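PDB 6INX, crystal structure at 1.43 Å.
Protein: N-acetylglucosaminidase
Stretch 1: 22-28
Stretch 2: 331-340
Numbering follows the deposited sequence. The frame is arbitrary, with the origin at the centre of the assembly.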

ATOM      1  N   GLU A  22      -3.593  19.430 -36.196  1.00 23.77           N
ATOM      2  CA  GLU A  22      -2.497  19.919 -35.363  1.00 25.58           C
ATOM      3  C   GLU A  22      -2.253  19.005 -34.165  1.00 24.33           C
ATOM      4  O   GLU A  22      -1.101  18.723 -33.819  1.00 22.99           O
ATOM      5  N   GLU A  23      -3.327  18.522 -33.531  1.00 22.57           N
ATOM      6  CA  GLU A  23      -3.173  17.598 -32.409  1.00 22.34           C
ATOM      7  C   GLU A  23      -2.639  16.251 -32.873  1.00 19.27           C
ATOM      8  O   GLU A  23      -1.782  15.652 -32.210  1.00 21.01           O
ATOM      9  N   LEU A  24      -3.141  15.756 -34.008  1.00 16.71           N
ATOM     10  CA  LEU A  24      -2.717  14.451 -34.505  1.00 20.66           C
ATOM     11  C   LEU A  24      -1.227  14.423 -34.797  1.00 19.75           C
ATOM     12  O   LEU A  24      -0.579  13.388 -34.603  1.00 22.28           O
ATOM     13  N   LYS A  25      -0.662  15.546 -35.248  1.00 19.11           N
ATOM     14  CA  LYS A  25       0.757  15.584 -35.572  1.00 20.38           C
ATOM     15  C   LYS A  25       1.635  15.572 -34.329  1.00 18.41           C
ATOM     16  O   LYS A  25       2.835  15.305 -34.439  1.00 22.53           O
ATOM     17  N   LYS A  26       1.067  15.852 -33.160  1.00 19.25           N
ATOM     18  CA  LYS A  26       1.816  15.830 -31.913  1.00 17.45           C
ATOM     19  C   LYS A  26       1.854  14.455 -31.266  1.00 20.87           C
ATOM     20  O   LYS A  26       2.673  14.233 -30.368  1.00 21.41           O
ATOM     21  N   LEU A  27       0.990  13.543 -31.692  1.00 16.92           N
ATOM     22  CA  LEU A  27       0.918  12.202 -31.135  1.00 17.06           C
ATOM     23  C   LEU A  27       1.673  11.215 -32.015  1.00 19.48           C
ATOM     24  O   LEU A  27       1.730  11.358 -33.240  1.00 18.83           O
ATOM     25  N   THR A  28       2.262  10.208 -31.378  1.00 14.42           N
ATOM     26  CA  THR A  28       2.754   9.052 -32.113  1.00 14.98           C
ATOM     27  C   THR A  28       1.769   7.898 -32.093  1.00 15.62           C
ATOM     28  O   THR A  28       1.736   7.103 -33.039  1.00 14.17           O
ATOM     29  N   THR A 331      -8.240  22.828 -22.546  1.00 21.24           N
ATOM     30  CA  THR A 331      -7.295  23.926 -22.720  1.00 21.38           C
ATOM     31  C   THR A 331      -6.172  23.578 -23.687  1.00 24.94           C
ATOM     32  O   THR A 331      -5.459  24.484 -24.130  1.00 25.57           O
ATOM     33  N   HIS A 332      -5.986  22.294 -24.005  1.00 21.24           N
ATOM     34  CA  HIS A 332      -4.962  21.776 -24.914  1.00 21.12           C
ATOM     35  C   HIS A 332      -3.540  21.952 -24.395  1.00 17.81           C
ATOM     36  O   HIS A 332      -2.587  21.555 -25.082  1.00 19.92           O
ATOM     37  N   ARG A 333      -3.363  22.494 -23.185  1.00 18.62           N
ATOM     38  CA  ARG A 333      -2.031  22.823 -22.698  1.00 19.41           C
ATOM     39  C   ARG A 333      -1.239  21.583 -22.298  1.00 12.82           C
ATOM     40  O   ARG A 333      -0.014  21.560 -22.454  1.00 16.85           O
ATOM     41  N   LEU A 334      -1.910  20.541 -21.790  1.00 12.91           N
ATOM     42  CA  LEU A 334      -1.170  19.403 -21.261  1.00 15.80           C
ATOM     43  C   LEU A 334      -0.575  18.559 -22.381  1.00 12.65           C
ATOM     44  O   LEU A 334       0.571  18.105 -22.278  1.00 14.20           O
ATOM     45  N   LEU A 335      -1.321  18.366 -23.472  1.00 14.05           N
ATOM     46  CA  LEU A 335      -0.749  17.698 -24.638  1.00 15.62           C
ATOM     47  C   LEU A 335       0.397  18.511 -25.235  1.00 15.24           C
ATOM     48  O   LEU A 335       1.430  17.952 -25.624  1.00 16.78           O
ATOM     49  N   ASP A 336       0.247  19.835 -25.301  1.00 14.77           N
ATOM     50  CA  ASP A 336       1.346  20.663 -25.792  1.00 17.69           C
ATOM     51  C   ASP A 336       2.596  20.503 -24.928  1.00 15.51           C
ATOM     52  O   ASP A 336       3.710  20.369 -25.448  1.00 17.65           O
ATOM     53  N   ALA A 337       2.427  20.495 -23.603  1.00 17.81           N
ATOM     54  CA  ALA A 337       3.565  20.328 -22.708  1.00 18.48           C
ATOM     55  C   ALA A 337       4.254  18.988 -22.925  1.00 15.99           C
ATOM     56  O   ALA A 337       5.489  18.900 -22.906  1.00 17.67           O
ATOM     57  N   LEU A 338       3.469  17.923 -23.130  1.00 16.50           N
ATOM     58  CA  LEU A 338       4.043  16.612 -23.401  1.00 16.65           C
ATOM     59  C   LEU A 338       4.806  16.616 -24.718  1.00 14.59           C
ATOM     60  O   LEU A 338       5.941  16.123 -24.802  1.00 17.02           O
ATOM     61  N   TYR A 339       4.191  17.169 -25.765  1.00 15.16           N
ATOM     62  CA  TYR A 339       4.838  17.237 -27.071  1.00 17.62           C
ATOM     63  C   TYR A 339       6.145  18.022 -27.012  1.00 18.77           C
ATOM     64  O   TYR A 339       7.162  17.596 -27.573  1.00 17.40           O
ATOM     65  N   GLN A 340       6.142  19.167 -26.328  1.00 18.29           N
ATOM     66  CA  GLN A 340       7.358  19.969 -26.217  1.00 18.07           C
ATOM     67  C   GLN A 340       8.427  19.258 -25.402  1.00 23.50           C
ATOM     68  O   GLN A 340       9.622  19.388 -25.689  1.00 19.85           O
TER

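The most unusual feature of this contact is how much of it rests on one lysine. Lys 26 has 103 Å² covered by the other stretch, out of 377 Å² buried on both sides together, and it uses its aliphatic and charged parts for different purposes. Its CA-to-CB bond points toward the helix of 333-340, and chi1 m followed by chi2, chi3 and chi4 all t gives an extended chain. Near the root, CG lies over one face of the Tyr 339 ring, 3.8 Å from the ring centroid and 13° off the ring normal, which is the geometry of a CH-pi contact. Lys 26 CB is 3.6 Å from Tyr 339 CD1, and Lys 26 O is 3.5 Å from the same CD1. The backbones are close here too: the CA atoms of Lys 26 and Tyr 339 are 5.9 Å apart.

At the far end, Lys 26 NZ donates to Asp 336 OD1 at 2.7 Å in a salt bridge. A second, longer salt bridge runs from Lys 26 NZ to Glu 22 OE2 at 3.2 Å within the first stretch, so the ammonium group is shared by two carboxylates, one from each stretch. Asp 336 starts sideways, with chi1 at -134°, between wells, but its carboxylate comes nearer. Tyr 339 points toward the first stretch with chi1 t and chi2 at 71°; Tyr 339 as a whole remains exposed, although the contact covers 60 Å² of it.

The apolar part of the contact is formed by buried residues. Leu 335 points toward the first stretch with chi1 t and chi2 p and has 77 Å² covered. Its CD1 meets Leu 27 CD2 at 3.8 Å, while its CD2 lies 4.3 Å from Glu 23 CB. Leu 27 leaves the backbone pointing away, yet its m, t rotamer brings the end of the side chain back to Leu 335.

Glu 23 also begins sideways, and chi1 m with chi2 t carries its carboxylate to His 332, the N-cap residue of the second helix. His 332 points toward the first stretch, with chi1 m and chi2 at -72°. Water 1 bridges the two side chains, donating to Glu 23 OE2 at 2.6 Å and hydrogen-bonding to His 332 ND1 at 2.7 Å. The direct separation of Glu 23 OE2 and His 332 ND1 is 3.3 Å, and both polar atoms have the water as a partner.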

ATOM      1  CB  GLU A  22      -2.756  21.358 -34.911  1.00 33.12           C
ATOM      2  CG  GLU A  22      -2.074  21.712 -33.593  1.00 36.60           C
ATOM      3  CD  GLU A  22      -1.962  23.205 -33.352  1.00 43.63           C
ATOM      4  OE1 GLU A  22      -2.820  23.962 -33.855  1.00 46.30           O
ATOM      5  OE2 GLU A  22      -1.014  23.620 -32.648  1.00 46.03           O
ATOM      6  CB  GLU A  23      -4.515  17.393 -31.704  1.00 21.60           C
ATOM      7  CG  GLU A  23      -5.093  18.641 -31.048  1.00 26.46           C
ATOM      8  CD  GLU A  23      -6.506  18.423 -30.535  1.00 33.26           C
ATOM      9  OE1 GLU A  23      -7.242  17.602 -31.130  1.00 35.12           O
ATOM     10  OE2 GLU A  23      -6.885  19.065 -29.534  1.00 38.43           O
ATOM     11  CB  LEU A  24      -3.519  14.077 -35.757  1.00 20.67           C
ATOM     12  CG  LEU A  24      -5.005  13.799 -35.515  1.00 21.92           C
ATOM     13  CD1 LEU A  24      -5.818  13.877 -36.810  1.00 25.86           C
ATOM     14  CD2 LEU A  24      -5.202  12.447 -34.852  1.00 22.01           C
ATOM     15  CB  LYS A  25       1.072  16.821 -36.415  1.00 20.49           C
ATOM     16  CG  LYS A  25       0.530  16.762 -37.833  1.00 29.48           C
ATOM     17  CD  LYS A  25       1.634  16.486 -38.841  1.00 32.34           C
ATOM     18  CE  LYS A  25       1.063  16.295 -40.243  1.00 34.65           C
ATOM     19  NZ  LYS A  25       2.008  15.586 -41.150  1.00 39.14           N
ATOM     20  CB  LYS A  26       1.237  16.853 -30.929  1.00 19.79           C
ATOM     21  CG  LYS A  26       1.347  18.283 -31.444  1.00 19.55           C
ATOM     22  CD  LYS A  26       0.715  19.293 -30.508  1.00 22.71           C
ATOM     23  CE  LYS A  26       0.714  20.685 -31.145  1.00 27.90           C
ATOM     24  NZ  LYS A  26      -0.083  21.662 -30.355  1.00 29.95           N
ATOM     25  CB  LEU A  27      -0.545  11.762 -31.042  1.00 15.05           C
ATOM     26  CG  LEU A  27      -1.441  12.627 -30.154  1.00 18.91           C
ATOM     27  CD1 LEU A  27      -2.907  12.298 -30.378  1.00 20.38           C
ATOM     28  CD2 LEU A  27      -1.065  12.438 -28.698  1.00 19.09           C
ATOM     29  CB  THR A  28       4.110   8.582 -31.568  1.00 17.34           C
ATOM     30  OG1 THR A  28       3.960   8.093 -30.228  1.00 15.44           O
ATOM     31  CG2 THR A  28       5.111   9.725 -31.561  1.00 19.94           C
ATOM     32  CB  THR A 331      -6.670  24.344 -21.385  1.00 21.28           C
ATOM     33  OG1 THR A 331      -5.614  23.432 -21.047  1.00 20.69           O
ATOM     34  CG2 THR A 331      -7.713  24.377 -20.269  1.00 24.14           C
ATOM     35  CB  HIS A 332      -5.088  22.338 -26.340  1.00 29.75           C
ATOM     36  CG  HIS A 332      -6.502  22.449 -26.817  1.00 26.90           C
ATOM     37  ND1 HIS A 332      -7.264  21.347 -27.141  1.00 34.27           N
ATOM     38  CD2 HIS A 332      -7.295  23.527 -27.019  1.00 33.01           C
ATOM     39  CE1 HIS A 332      -8.465  21.742 -27.523  1.00 35.59           C
ATOM     40  NE2 HIS A 332      -8.510  23.061 -27.458  1.00 35.23           N
ATOM     41  CB  ARG A 333      -2.125  23.816 -21.534  1.00 19.36           C
ATOM     42  CG  ARG A 333      -3.008  25.028 -21.853  1.00 22.59           C
ATOM     43  CD  ARG A 333      -2.642  26.268 -21.039  1.00 26.45           C
ATOM     44  NE  ARG A 333      -2.929  26.114 -19.618  1.00 25.39           N
ATOM     45  CZ  ARG A 333      -4.024  26.569 -19.011  1.00 29.37           C
ATOM     46  NH1 ARG A 333      -4.964  27.212 -19.697  1.00 25.99           N
ATOM     47  NH2 ARG A 333      -4.182  26.373 -17.710  1.00 22.61           N
ATOM     48  CB  LEU A 334      -2.062  18.576 -20.331  1.00 13.78           C
ATOM     49  CG  LEU A 334      -2.564  19.279 -19.067  1.00 14.42           C
ATOM     50  CD1 LEU A 334      -3.239  18.282 -18.129  1.00 14.12           C
ATOM     51  CD2 LEU A 334      -1.424  20.002 -18.354  1.00 16.48           C
ATOM     52  CB  LEU A 335      -1.828  17.436 -25.686  1.00 17.79           C
ATOM     53  CG  LEU A 335      -1.329  16.895 -27.035  1.00 20.00           C
ATOM     54  CD1 LEU A 335      -0.447  15.657 -26.865  1.00 20.37           C
ATOM     55  CD2 LEU A 335      -2.505  16.597 -27.940  1.00 23.29           C
ATOM     56  CB  ASP A 336       0.907  22.124 -25.834  1.00 20.99           C
ATOM     57  CG  ASP A 336       1.281  22.805 -27.126  1.00 25.05           C
ATOM     58  OD1 ASP A 336       1.433  22.101 -28.147  1.00 28.95           O
ATOM     59  OD2 ASP A 336       1.431  24.045 -27.122  1.00 28.33           O
ATOM     60  CB  ALA A 337       3.106  20.462 -21.255  1.00 17.51           C
ATOM     61  CB  LEU A 338       2.918  15.571 -23.438  1.00 17.51           C
ATOM     62  CG  LEU A 338       3.278  14.116 -23.197  1.00 27.03           C
ATOM     63  CD1 LEU A 338       3.904  13.994 -21.838  1.00 23.28           C
ATOM     64  CD2 LEU A 338       2.016  13.261 -23.287  1.00 24.95           C
ATOM     65  CB  TYR A 339       3.871  17.868 -28.073  1.00 17.99           C
ATOM     66  CG  TYR A 339       4.478  18.120 -29.428  1.00 21.99           C
ATOM     67  CD1 TYR A 339       4.780  17.065 -30.279  1.00 23.15           C
ATOM     68  CD2 TYR A 339       4.743  19.412 -29.860  1.00 26.73           C
ATOM     69  CE1 TYR A 339       5.337  17.289 -31.522  1.00 26.62           C
ATOM     70  CE2 TYR A 339       5.298  19.646 -31.099  1.00 26.05           C
ATOM     71  CZ  TYR A 339       5.592  18.580 -31.926  1.00 31.75           C
ATOM     72  OH  TYR A 339       6.144  18.806 -33.168  1.00 37.69           O
ATOM     73  CB  GLN A 340       7.042  21.297 -25.544  1.00 21.96           C
ATOM     74  CG  GLN A 340       6.130  22.199 -26.315  1.00 20.84           C
ATOM     75  CD  GLN A 340       5.609  23.313 -25.436  1.00 23.72           C
ATOM     76  OE1 GLN A 340       5.955  23.393 -24.251  1.00 27.33           O
ATOM     77  NE2 GLN A 340       4.759  24.160 -25.994  1.00 25.43           N
TER
HETATM   78  O   HOH W   1      -5.988  18.950 -27.061  1.00 32.83           O